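Local coordinates for protein PspGI restriction endonuclease (Pyrococcus sp. GI-H, PDB 3BM3) that probably cuts DNA at a specific site as a type II restriction endonuclease, working as a dimer that flips bases in its bound substrate, at residues 125-137 and 171-183. The protein carries 2 engineered substitutions. Sequence-based numbering, arbitrary orientation.
Sequences IKIYDYITEGEKP and VGEAQILRNKFGD. With nucleotides of chain A.
I127 lays CD1 alongside the aliphatic run of K180, 3.8 Å from CD, and sets CG1 crosswise against I176 CG2. K180 bends only at its last torsion (chi4 66°), which brings NZ to I127 O at 3.1 Å, the donor standing 42° out of the carbonyl plane. Next to it, I125 puts CG2 3.4 Å from F181 CE2 and also meets L177 CD2. E135 CG sits beside its own backbone N (chi1 -62°) and packs on I176 CG2; the bend at chi2 then brings OE1 3.2 Å from E173 CG. The two carboxylates are separately held: R168 and Y199 of the second subunit take E135, T158 takes E173 OE1, and a water joins that oxygen to K136 O. On the DNA side, E133 OE2 accepts G134 N at 2.9 Å and OE1 lies against the sugar of DA2 of chain A, 3.3 Å from its C5'; an alanine here would probably leave G134 N without this acceptor and open a gap beside the sugar. The short hairpin of strands 125-126 and 134-135 thus lies against helix 167-181 of the PDDEXK-type core, with L156 of strand 155-160 and F147 of helix 144-149 closing round I125.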
ATOM      1  N   ILE C 125      10.091 -15.500   5.074  1.00 16.61           N
ATOM      2  CA  ILE C 125       9.580 -16.487   5.989  1.00 16.34           C
ATOM      3  C   ILE C 125       8.571 -17.298   5.191  1.00 16.45           C
ATOM      4  O   ILE C 125       7.500 -16.823   4.860  1.00 15.84           O
ATOM      5  CB  ILE C 125       8.917 -15.850   7.216  1.00 14.75           C
ATOM      6  CG1 ILE C 125       9.930 -14.986   7.953  1.00 16.41           C
ATOM      7  CG2 ILE C 125       8.328 -16.955   8.109  1.00 15.05           C
ATOM      8  CD1 ILE C 125       9.322 -14.245   9.135  1.00 17.51           C
ATOM      9  N   LYS C 126       8.941 -18.522   4.851  0.50 16.65           N
ATOM     10  CA  LYS C 126       8.090 -19.340   3.994  0.50 16.95           C
ATOM     11  C   LYS C 126       6.851 -19.736   4.762  0.50 16.37           C
ATOM     12  O   LYS C 126       6.910 -20.062   5.947  0.50 16.61           O
ATOM     13  CB  LYS C 126       8.832 -20.556   3.452  0.50 17.84           C
ATOM     14  CG  LYS C 126       9.738 -20.230   2.275  0.50 20.44           C
ATOM     15  CD  LYS C 126      11.145 -19.900   2.756  0.50 22.80           C
ATOM     16  CE  LYS C 126      11.915 -19.001   1.812  0.50 23.71           C
ATOM     17  NZ  LYS C 126      13.001 -18.341   2.549  0.50 20.54           N
ATOM     18  N   ILE C 127       5.714 -19.652   4.083  1.00 15.76           N
ATOM     19  CA  ILE C 127       4.438 -19.932   4.688  1.00 14.71           C
ATOM     20  C   ILE C 127       3.915 -21.281   4.298  1.00 15.20           C
ATOM     21  O   ILE C 127       3.271 -21.947   5.117  1.00 15.64           O
ATOM     22  CB  ILE C 127       3.397 -18.850   4.290  1.00 14.15           C
ATOM     23  CG1 ILE C 127       3.853 -17.463   4.780  1.00 12.90           C
ATOM     24  CG2 ILE C 127       2.052 -19.168   4.857  1.00 14.82           C
ATOM     25  CD1 ILE C 127       4.193 -17.428   6.253  1.00 12.65           C
ATOM     26  N   TYR C 128       4.157 -21.645   3.046  1.00 16.40           N
ATOM     27  CA  TYR C 128       3.720 -22.912   2.472  1.00 17.63           C
ATOM     28  C   TYR C 128       4.901 -23.730   2.022  1.00 19.93           C
ATOM     29  O   TYR C 128       5.841 -23.190   1.456  1.00 20.33           O
ATOM     30  CB  TYR C 128       2.844 -22.613   1.263  1.00 17.46           C
ATOM     31  CG  TYR C 128       1.663 -21.724   1.602  1.00 15.80           C
ATOM     32  CD1 TYR C 128       0.607 -22.206   2.344  1.00 15.67           C
ATOM     33  CD2 TYR C 128       1.604 -20.401   1.187  1.00 16.25           C
ATOM     34  CE1 TYR C 128      -0.489 -21.414   2.669  1.00 15.70           C
ATOM     35  CE2 TYR C 128       0.528 -19.598   1.523  1.00 13.91           C
ATOM     36  CZ  TYR C 128      -0.536 -20.113   2.246  1.00 15.61           C
ATOM     37  OH  TYR C 128      -1.631 -19.334   2.568  1.00 16.35           O
ATOM     38  N   ASP C 129       4.819 -25.043   2.241  1.00 22.53           N
ATOM     39  CA  ASP C 129       5.876 -25.968   1.844  1.00 25.50           C
ATOM     40  C   ASP C 129       6.013 -25.931   0.328  1.00 26.15           C
ATOM     41  O   ASP C 129       7.104 -26.128  -0.218  1.00 27.13           O
ATOM     42  CB  ASP C 129       5.551 -27.395   2.314  1.00 26.59           C
ATOM     43  CG  ASP C 129       5.382 -27.486   3.822  1.00 29.99           C
ATOM     44  OD1 ASP C 129       6.315 -27.074   4.551  1.00 32.76           O
ATOM     45  OD2 ASP C 129       4.297 -27.940   4.270  1.00 34.77           O
ATOM     46  N   TYR C 130       4.910 -25.615  -0.337  1.00 26.31           N
ATOM     47  CA  TYR C 130       4.764 -25.839  -1.777  1.00 26.99           C
ATOM     48  C   TYR C 130       4.893 -24.581  -2.634  1.00 27.84           C
ATOM     49  O   TYR C 130       4.797 -24.662  -3.860  1.00 28.76           O
ATOM     50  CB  TYR C 130       3.423 -26.530  -2.047  1.00 27.02           C
ATOM     51  CG  TYR C 130       2.246 -25.852  -1.392  1.00 25.83           C
ATOM     52  CD1 TYR C 130       1.635 -24.761  -1.991  1.00 27.22           C
ATOM     53  CD2 TYR C 130       1.753 -26.294  -0.164  1.00 25.46           C
ATOM     54  CE1 TYR C 130       0.568 -24.123  -1.397  1.00 27.05           C
ATOM     55  CE2 TYR C 130       0.675 -25.672   0.435  1.00 27.16           C
ATOM     56  CZ  TYR C 130       0.090 -24.581  -0.185  1.00 27.99           C
ATOM     57  OH  TYR C 130      -0.985 -23.931   0.392  1.00 32.48           O
ATOM     58  N   ILE C 131       5.084 -23.436  -1.980  1.00 28.21           N
ATOM     59  CA  ILE C 131       5.315 -22.132  -2.619  1.00 28.84           C
ATOM     60  C   ILE C 131       6.583 -21.575  -1.951  1.00 28.75           C
ATOM     61  O   ILE C 131       6.725 -21.683  -0.734  1.00 29.31           O
ATOM     62  CB  ILE C 131       4.114 -21.140  -2.358  1.00 28.98           C
ATOM     63  CG1 ILE C 131       2.843 -21.585  -3.073  1.00 30.76           C
ATOM     64  CG2 ILE C 131       4.435 -19.738  -2.816  1.00 30.62           C
ATOM     65  CD1 ILE C 131       1.616 -20.731  -2.723  1.00 31.56           C
ATOM     66  N   THR C 132       7.516 -21.025  -2.722  1.00 28.09           N
ATOM     67  CA  THR C 132       8.744 -20.459  -2.126  1.00 27.56           C
ATOM     68  C   THR C 132       8.488 -19.053  -1.581  1.00 26.95           C
ATOM     69  O   THR C 132       9.212 -18.587  -0.706  1.00 26.24           O
ATOM     70  CB  THR C 132       9.969 -20.427  -3.107  1.00 28.16           C
ATOM     71  OG1 THR C 132       9.597 -19.810  -4.340  1.00 29.70           O
ATOM     72  CG2 THR C 132      10.491 -21.838  -3.374  1.00 27.54           C
ATOM     73  N   GLU C 133       7.466 -18.384  -2.097  1.00 25.23           N
ATOM     74  CA  GLU C 133       7.171 -17.025  -1.658  1.00 25.43           C
ATOM     75  C   GLU C 133       6.582 -17.009  -0.252  1.00 23.44           C
ATOM     76  O   GLU C 133       5.953 -17.972   0.179  1.00 24.51           O
ATOM     77  CB  GLU C 133       6.255 -16.310  -2.652  1.00 26.18           C
ATOM     78  CG  GLU C 133       6.305 -14.807  -2.518  1.00 30.44           C
ATOM     79  CD  GLU C 133       7.725 -14.272  -2.293  1.00 36.16           C
ATOM     80  OE1 GLU C 133       8.557 -14.275  -3.248  1.00 40.02           O
ATOM     81  OE2 GLU C 133       8.025 -13.873  -1.145  1.00 37.83           O
ATOM     82  N   GLY C 134       6.794 -15.914   0.467  1.00 20.36           N
ATOM     83  CA  GLY C 134       6.383 -15.862   1.852  1.00 18.81           C
ATOM     84  C   GLY C 134       6.337 -14.449   2.354  1.00 17.58           C
ATOM     85  O   GLY C 134       6.249 -13.495   1.580  1.00 17.42           O
ATOM     86  N   GLU C 135       6.372 -14.323   3.667  1.00 16.15           N
ATOM     87  CA  GLU C 135       6.335 -13.036   4.284  1.00 15.64           C
ATOM     88  C   GLU C 135       7.746 -12.496   4.506  1.00 16.56           C
ATOM     89  O   GLU C 135       8.701 -13.261   4.742  1.00 16.97           O
ATOM     90  CB  GLU C 135       5.519 -13.074   5.549  1.00 15.62           C
ATOM     91  CG  GLU C 135       4.093 -13.435   5.311  1.00 13.99           C
ATOM     92  CD  GLU C 135       3.430 -12.482   4.329  1.00 13.18           C
ATOM     93  OE1 GLU C 135       3.313 -11.304   4.658  1.00 13.82           O
ATOM     94  OE2 GLU C 135       3.095 -12.933   3.214  1.00 13.39           O
ATOM     95  N   LYS C 136       7.874 -11.176   4.427  0.50 16.75           N
ATOM     96  CA  LYS C 136       9.178 -10.543   4.379  0.50 17.01           C
ATOM     97  C   LYS C 136       9.224  -9.299   5.272  0.50 16.85           C
ATOM     98  O   LYS C 136       9.192  -8.157   4.804  0.50 16.63           O
ATOM     99  CB  LYS C 136       9.560 -10.238   2.931  0.50 17.67           C
ATOM    100  CG  LYS C 136      11.006  -9.831   2.758  0.50 18.18           C
ATOM    101  CD  LYS C 136      11.284  -9.342   1.347  0.50 20.33           C
ATOM    102  CE  LYS C 136      12.279  -8.217   1.379  0.50 22.07           C
ATOM    103  NZ  LYS C 136      12.895  -8.018   0.059  0.50 24.67           N
ATOM    104  N   PRO C 137       9.316  -9.530   6.586  1.00 16.51           N
ATOM    105  CA  PRO C 137       9.532  -8.412   7.467  1.00 16.43           C
ATOM    106  C   PRO C 137      10.810  -7.702   7.013  1.00 15.50           C
ATOM    107  O   PRO C 137      11.751  -8.349   6.519  1.00 15.30           O
ATOM    108  CB  PRO C 137       9.732  -9.056   8.845  1.00 17.02           C
ATOM    109  CG  PRO C 137       9.450 -10.472   8.706  1.00 17.50           C
ATOM    110  CD  PRO C 137       9.267 -10.823   7.283  1.00 17.39           C
ATOM    111  N   VAL C 171      -0.697  -5.394   9.222  1.00  9.80           N
ATOM    112  CA  VAL C 171      -1.738  -6.173   9.885  1.00 10.27           C
ATOM    113  C   VAL C 171      -1.906  -7.461   9.085  1.00 10.63           C
ATOM    114  O   VAL C 171      -1.947  -8.530   9.635  1.00 10.84           O
ATOM    115  CB  VAL C 171      -3.057  -5.428   9.998  1.00 10.93           C
ATOM    116  CG1 VAL C 171      -4.157  -6.322  10.610  1.00 11.59           C
ATOM    117  CG2 VAL C 171      -2.921  -4.118  10.816  1.00 11.08           C
ATOM    118  N   GLY C 172      -1.888  -7.339   7.766  1.00  9.43           N
ATOM    119  CA  GLY C 172      -2.000  -8.491   6.867  1.00 10.08           C
ATOM    120  C   GLY C 172      -0.854  -9.446   7.057  1.00 10.07           C
ATOM    121  O   GLY C 172      -1.044 -10.655   7.221  1.00 11.01           O
ATOM    122  N   GLU C 173       0.366  -8.915   7.035  1.00 10.09           N
ATOM    123  CA  GLU C 173       1.549  -9.714   7.228  1.00 10.98           C
ATOM    124  C   GLU C 173       1.503 -10.453   8.583  1.00 10.62           C
ATOM    125  O   GLU C 173       1.760 -11.655   8.694  1.00 10.78           O
ATOM    126  CB  GLU C 173       2.795  -8.844   7.127  1.00 11.28           C
ATOM    127  CG  GLU C 173       4.037  -9.624   7.292  1.00 13.41           C
ATOM    128  CD  GLU C 173       5.285  -8.804   7.177  1.00 17.03           C
ATOM    129  OE1 GLU C 173       5.195  -7.603   6.863  1.00 19.88           O
ATOM    130  OE2 GLU C 173       6.353  -9.366   7.457  1.00 21.65           O
ATOM    131  N   ALA C 174       1.151  -9.704   9.605  1.00 11.21           N
ATOM    132  CA  ALA C 174       1.069 -10.237  10.969  1.00 11.36           C
ATOM    133  C   ALA C 174       0.061 -11.378  11.010  1.00 11.22           C
ATOM    134  O   ALA C 174       0.299 -12.406  11.654  1.00 12.44           O
ATOM    135  CB  ALA C 174       0.695  -9.117  11.960  1.00 12.15           C
ATOM    136  N   GLN C 175      -1.060 -11.213  10.326  1.00 11.01           N
ATOM    137  CA  GLN C 175      -2.099 -12.241  10.350  1.00 11.61           C
ATOM    138  C   GLN C 175      -1.575 -13.506   9.685  1.00 12.06           C
ATOM    139  O   GLN C 175      -1.726 -14.606  10.203  1.00 11.45           O
ATOM    140  CB  GLN C 175      -3.350 -11.727   9.635  1.00 12.40           C
ATOM    141  CG  GLN C 175      -4.301 -12.809   9.124  1.00 13.92           C
ATOM    142  CD  GLN C 175      -4.797 -13.735  10.217  1.00 18.50           C
ATOM    143  OE1 GLN C 175      -4.852 -13.339  11.406  1.00 20.77           O
ATOM    144  NE2 GLN C 175      -5.161 -14.997   9.829  1.00 15.52           N
ATOM    145  N   ILE C 176      -0.943 -13.344   8.532  1.00 11.39           N
ATOM    146  CA  ILE C 176      -0.396 -14.488   7.820  1.00 11.72           C
ATOM    147  C   ILE C 176       0.608 -15.242   8.698  1.00 11.71           C
ATOM    148  O   ILE C 176       0.559 -16.459   8.810  1.00 12.80           O
ATOM    149  CB  ILE C 176       0.241 -14.064   6.511  1.00 11.74           C
ATOM    150  CG1 ILE C 176      -0.869 -13.512   5.590  1.00 12.51           C
ATOM    151  CG2 ILE C 176       0.940 -15.237   5.813  1.00 12.74           C
ATOM    152  CD1 ILE C 176      -0.273 -12.678   4.424  1.00 10.73           C
ATOM    153  N   LEU C 177       1.470 -14.488   9.375  1.00 10.88           N
ATOM    154  CA  LEU C 177       2.501 -15.058  10.251  1.00 11.60           C
ATOM    155  C   LEU C 177       1.903 -15.680  11.505  1.00 11.72           C
ATOM    156  O   LEU C 177       2.297 -16.776  11.896  1.00 12.35           O
ATOM    157  CB  LEU C 177       3.484 -13.971  10.608  1.00 11.81           C
ATOM    158  CG  LEU C 177       4.408 -13.622   9.428  1.00 11.57           C
ATOM    159  CD1 LEU C 177       5.190 -12.357   9.754  1.00 14.34           C
ATOM    160  CD2 LEU C 177       5.333 -14.806   9.070  1.00 14.04           C
ATOM    161  N   ARG C 178       0.927 -15.011  12.097  1.00 11.88           N
ATOM    162  CA  ARG C 178       0.252 -15.550  13.282  1.00 12.63           C
ATOM    163  C   ARG C 178      -0.522 -16.803  12.964  1.00 14.00           C
ATOM    164  O   ARG C 178      -0.573 -17.753  13.780  1.00 13.90           O
ATOM    165  CB  ARG C 178      -0.639 -14.502  13.910  1.00 13.63           C
ATOM    166  CG  ARG C 178       0.167 -13.504  14.617  1.00 15.67           C
ATOM    167  CD  ARG C 178      -0.632 -12.489  15.364  1.00 19.50           C
ATOM    168  NE  ARG C 178       0.300 -11.435  15.732  1.00 24.14           N
ATOM    169  CZ  ARG C 178       1.136 -11.477  16.779  1.00 25.05           C
ATOM    170  NH1 ARG C 178       1.129 -12.506  17.631  1.00 23.67           N
ATOM    171  NH2 ARG C 178       1.967 -10.470  16.996  1.00 21.52           N
ATOM    172  N   ASN C 179      -1.123 -16.822  11.789  1.00 13.45           N
ATOM    173  CA  ASN C 179      -1.829 -18.001  11.355  1.00 14.31           C
ATOM    174  C   ASN C 179      -0.871 -19.170  11.302  1.00 15.50           C
ATOM    175  O   ASN C 179      -1.188 -20.262  11.803  1.00 16.23           O
ATOM    176  CB  ASN C 179      -2.460 -17.738   9.996  1.00 14.59           C
ATOM    177  CG  ASN C 179      -3.395 -18.822   9.562  1.00 19.87           C
ATOM    178  OD1 ASN C 179      -3.780 -19.670  10.361  1.00 24.12           O
ATOM    179  ND2 ASN C 179      -3.800 -18.796   8.289  1.00 21.90           N
ATOM    180  N   LYS C 180       0.321 -18.952  10.756  1.00 15.84           N
ATOM    181  CA  LYS C 180       1.268 -20.029  10.561  1.00 16.78           C
ATOM    182  C   LYS C 180       2.015 -20.400  11.845  1.00 16.58           C
ATOM    183  O   LYS C 180       2.199 -21.594  12.148  1.00 17.16           O
ATOM    184  CB  LYS C 180       2.258 -19.692   9.455  1.00 17.39           C
ATOM    185  CG  LYS C 180       3.327 -20.772   9.357  1.00 18.36           C
ATOM    186  CD  LYS C 180       4.094 -20.752   8.103  1.00 21.28           C
ATOM    187  CE  LYS C 180       4.947 -22.009   7.990  1.00 22.62           C
ATOM    188  NZ  LYS C 180       4.086 -23.211   7.868  1.00 24.03           N
ATOM    189  N   PHE C 181       2.432 -19.383  12.588  1.00 16.01           N
ATOM    190  CA  PHE C 181       3.371 -19.563  13.703  1.00 16.78           C
ATOM    191  C   PHE C 181       2.773 -19.391  15.082  1.00 17.43           C
ATOM    192  O   PHE C 181       3.458 -19.654  16.081  1.00 17.86           O
ATOM    193  CB  PHE C 181       4.581 -18.637  13.544  1.00 16.46           C
ATOM    194  CG  PHE C 181       5.391 -18.930  12.324  1.00 15.71           C
ATOM    195  CD1 PHE C 181       6.278 -19.999  12.301  1.00 18.26           C
ATOM    196  CD2 PHE C 181       5.244 -18.167  11.172  1.00 15.80           C
ATOM    197  CE1 PHE C 181       7.027 -20.263  11.177  1.00 15.55           C
ATOM    198  CE2 PHE C 181       5.977 -18.458  10.040  1.00 16.54           C
ATOM    199  CZ  PHE C 181       6.858 -19.525  10.041  1.00 16.99           C
ATOM    200  N   GLY C 182       1.529 -18.956  15.146  1.00 16.94           N
ATOM    201  CA  GLY C 182       0.850 -18.712  16.408  1.00 17.62           C
ATOM    202  C   GLY C 182       1.025 -17.323  16.932  1.00 17.74           C
ATOM    203  O   GLY C 182       1.757 -16.492  16.392  1.00 16.66           O
ATOM    204  N   ASP C 183       0.333 -17.068  18.024  1.00 18.85           N
ATOM    205  CA  ASP C 183       0.236 -15.733  18.547  1.00 20.38           C
ATOM    206  C   ASP C 183       1.410 -15.320  19.396  1.00 19.66           C
ATOM    207  O   ASP C 183       1.395 -14.223  19.903  1.00 21.99           O
ATOM    208  CB  ASP C 183      -1.060 -15.580  19.349  1.00 20.60           C
ATOM    209  CG  ASP C 183      -2.278 -15.428  18.477  1.00 25.36           C
ATOM    210  OD1 ASP C 183      -2.170 -15.081  17.271  1.00 29.44           O
ATOM    211  OD2 ASP C 183      -3.375 -15.648  19.019  1.00 30.60           O
TER
ATOM    212  P    DA A   2       6.435 -11.994  -7.660  1.00 36.24           P
ATOM    213  OP1  DA A   2       5.761 -13.286  -7.371  1.00 33.96           O
ATOM    214  OP2  DA A   2       5.782 -11.005  -8.561  1.00 34.42           O
ATOM    215  O5'  DA A   2       6.724 -11.274  -6.268  1.00 30.90           O
ATOM    216  C5'  DA A   2       7.443 -11.950  -5.242  1.00 25.03           C
ATOM    217  C4'  DA A   2       7.809 -10.997  -4.128  1.00 22.40           C
ATOM    218  O4'  DA A   2       8.667  -9.952  -4.646  1.00 19.15           O
ATOM    219  C3'  DA A   2       6.653 -10.255  -3.465  1.00 20.82           C
ATOM    220  O3'  DA A   2       7.064  -9.878  -2.152  1.00 18.26           O
ATOM    221  C2'  DA A   2       6.515  -9.028  -4.346  1.00 19.20           C
ATOM    222  C1'  DA A   2       7.969  -8.708  -4.668  1.00 19.23           C
ATOM    223  N9   DA A   2       8.165  -8.119  -5.990  1.00 16.85           N
ATOM    224  C8   DA A   2       7.593  -8.511  -7.172  1.00 19.61           C
ATOM    225  N7   DA A   2       7.992  -7.815  -8.210  1.00 19.58           N
ATOM    226  C5   DA A   2       8.880  -6.897  -7.670  1.00 19.11           C
ATOM    227  C6   DA A   2       9.647  -5.879  -8.249  1.00 19.80           C
ATOM    228  N6   DA A   2       9.649  -5.609  -9.557  1.00 18.78           N
ATOM    229  N1   DA A   2      10.428  -5.138  -7.431  1.00 17.99           N
ATOM    230  C2   DA A   2      10.427  -5.413  -6.121  1.00 18.31           C
ATOM    231  N3   DA A   2       9.749  -6.348  -5.459  1.00 16.76           N
ATOM    232  C4   DA A   2       8.987  -7.065  -6.302  1.00 16.96           C
TER
HETATM  233  O   HOH W   1       7.330  -6.246   6.148  1.00 26.47           O